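Local coordinates for protein cytosolic phospholipase A2 delta (Homo sapiens, PDB 5IZ5) that hydrolyses glycerophospholipids at the sn-2 position in a calcium-dependent manner, with a preference for linoleic acid there, at residues Pro708-His712 against Gln713-Cys717. The protein carries 3 engineered substitutions. Numbering follows the deposited sequence.
Sequences PQDQH and QPREC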
loop_
_atom_site.group_PDB
_atom_site.type_symbol
_atom_site.label_atom_id
_atom_site.label_comp_id
_atom_site.label_asym_id
_atom_site.label_seq_id
_atom_site.Cartn_x
_atom_site.Cartn_y
_atom_site.Cartn_z
ATOM N N PRO B 708 -3.716 -23.599 -28.870
ATOM C CA PRO B 708 -3.068 -22.777 -29.901
ATOM C C PRO B 708 -4.080 -21.961 -30.716
ATOM O O PRO B 708 -3.819 -20.804 -31.060
ATOM C CB PRO B 708 -2.371 -23.811 -30.792
ATOM C CG PRO B 708 -2.158 -25.002 -29.921
ATOM C CD PRO B 708 -3.236 -24.995 -28.876
ATOM N N GLN B 709 -5.223 -22.574 -31.014
ATOM C CA GLN B 709 -6.318 -21.903 -31.706
ATOM C C GLN B 709 -6.857 -20.721 -30.897
ATOM O O GLN B 709 -7.128 -19.657 -31.459
ATOM C CB GLN B 709 -7.441 -22.911 -31.995
ATOM C CG GLN B 709 -8.716 -22.336 -32.613
ATOM C CD GLN B 709 -8.490 -21.487 -33.861
ATOM O OE1 GLN B 709 -9.268 -20.575 -34.139
ATOM N NE2 GLN B 709 -7.441 -21.790 -34.625
ATOM N N ASP B 710 -7.014 -20.914 -29.584
ATOM C CA ASP B 710 -7.456 -19.842 -28.682
ATOM C C ASP B 710 -6.521 -18.636 -28.742
ATOM O O ASP B 710 -6.978 -17.499 -28.784
ATOM C CB ASP B 710 -7.545 -20.336 -27.230
ATOM C CG ASP B 710 -8.671 -21.329 -27.009
ATOM O OD1 ASP B 710 -9.734 -21.183 -27.635
ATOM O OD2 ASP B 710 -8.499 -22.256 -26.193
ATOM N N GLN B 711 -5.216 -18.889 -28.738
ATOM C CA GLN B 711 -4.221 -17.814 -28.853
ATOM C C GLN B 711 -4.214 -17.165 -30.231
ATOM O O GLN B 711 -4.138 -15.944 -30.335
ATOM C CB GLN B 711 -2.824 -18.320 -28.487
ATOM C CG GLN B 711 -2.591 -18.279 -26.977
ATOM C CD GLN B 711 -2.146 -19.611 -26.413
ATOM O OE1 GLN B 711 -2.930 -20.548 -26.394
ATOM N NE2 GLN B 711 -0.899 -19.706 -25.943
ATOM N N HIS B 712 -4.287 -17.979 -31.281
ATOM C CA HIS B 712 -4.330 -17.453 -32.646
ATOM C C HIS B 712 -5.513 -16.503 -32.842
ATOM O O HIS B 712 -5.347 -15.400 -33.365
ATOM C CB HIS B 712 -4.401 -18.585 -33.680
ATOM C CG HIS B 712 -4.589 -18.097 -35.088
ATOM N ND1 HIS B 712 -3.741 -17.182 -35.679
ATOM C CD2 HIS B 712 -5.541 -18.376 -36.009
ATOM C CE1 HIS B 712 -4.159 -16.925 -36.906
ATOM N NE2 HIS B 712 -5.250 -17.635 -37.132
ATOM N N GLN B 713 -6.699 -16.946 -32.425
ATOM C CA GLN B 713 -7.912 -16.125 -32.516
ATOM C C GLN B 713 -8.741 -16.294 -31.247
ATOM O O GLN B 713 -9.508 -17.255 -31.122
ATOM C CB GLN B 713 -8.743 -16.448 -33.759
ATOM C CG GLN B 713 -8.080 -16.083 -35.083
ATOM C CD GLN B 713 -8.989 -16.295 -36.285
ATOM O OE1 GLN B 713 -9.138 -15.405 -37.124
ATOM N NE2 GLN B 713 -9.603 -17.475 -36.376
ATOM N N PRO B 714 -8.558 -15.380 -30.280
ATOM C CA PRO B 714 -9.389 -15.425 -29.081
ATOM C C PRO B 714 -10.821 -15.011 -29.371
ATOM O O PRO B 714 -11.066 -14.196 -30.256
ATOM C CB PRO B 714 -8.706 -14.446 -28.118
ATOM C CG PRO B 714 -7.792 -13.617 -28.944
ATOM C CD PRO B 714 -7.491 -14.365 -30.200
ATOM N N ARG B 715 -11.747 -15.627 -28.649
ATOM C CA ARG B 715 -13.165 -15.345 -28.730
ATOM C C ARG B 715 -13.608 -14.394 -27.617
ATOM O O ARG B 715 -12.835 -14.050 -26.721
ATOM C CB ARG B 715 -13.949 -16.657 -28.631
ATOM C CG ARG B 715 -13.427 -17.763 -29.537
ATOM C CD ARG B 715 -14.247 -19.034 -29.403
ATOM N NE ARG B 715 -14.115 -19.648 -28.079
ATOM C CZ ARG B 715 -13.086 -20.391 -27.673
ATOM N NH1 ARG B 715 -12.056 -20.634 -28.481
ATOM N NH2 ARG B 715 -13.083 -20.898 -26.443
ATOM N N GLU B 716 -14.874 -13.997 -27.677
ATOM C CA GLU B 716 -15.437 -13.037 -26.735
ATOM C C GLU B 716 -15.409 -13.519 -25.279
ATOM O O GLU B 716 -15.349 -12.707 -24.355
ATOM C CB GLU B 716 -16.879 -12.704 -27.114
ATOM C CG GLU B 716 -17.045 -11.840 -28.358
ATOM C CD GLU B 716 -17.158 -12.638 -29.648
ATOM O OE1 GLU B 716 -16.759 -13.816 -29.672
ATOM O OE2 GLU B 716 -17.636 -12.076 -30.652
ATOM N N CYS B 717 -15.443 -14.832 -25.078
ATOM C CA CYS B 717 -15.541 -15.393 -23.744
ATOM C C CYS B 717 -14.862 -16.747 -23.649
ATOM O O CYS B 717 -15.121 -17.630 -24.461
ATOM C CB CYS B 717 -17.012 -15.539 -23.384
ATOM S SG CYS B 717 -17.296 -16.119 -21.704
#
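Asp710 and Arg715 form a salt bridge where the short helix 708-712 ends and the chain turns toward strand 718-720. This is the C-terminal end of a short surface helix in the PLA2c catalytic region, away from the catalytic and calcium sites. The last helical turn closes with a nearly straight bond from Gln713 N to Gln709 O, 2.9 Å long. Gln713 then leaves helical geometry. Pro714 N comes within 3.0 Å of Asp710 O, but proline has no N-H to give, and the helical bonding stops here. Its ring carbons CB and CD rest against that same carbonyl oxygen.

The exposed side chains of His712 and Gln713 run side by side in the same direction. The CG methylene of Gln713 sits over one face of the imidazole, 3.9 Å from the ring centroid, in a CH-pi contact. His712 CG lies opposite the backbone N (chi1 174°), beside its carbonyl carbon; this carries the ring toward Gln713, with CD2 the ring atom closest to that methylene. The Gln713 amide lies 27° from the ring plane. Gln709 OE1 comes within 3.8 Å of Gln713 NE2, too long for a bond.

Asp710 is held at both carboxylate oxygens. OD2 accepts a hydrogen bond from Ser707 N just before the helix, which helps to fix the group. Arg715 bends at chi3 and brings its guanidinium back toward the helix. NH1 meets OD1 of Asp710 at 2.5 Å, shorter than usual, so the exact length is doubtful. The bond is bent at the hydrogen, and OD1 lies 21° out of the guanidinium plane.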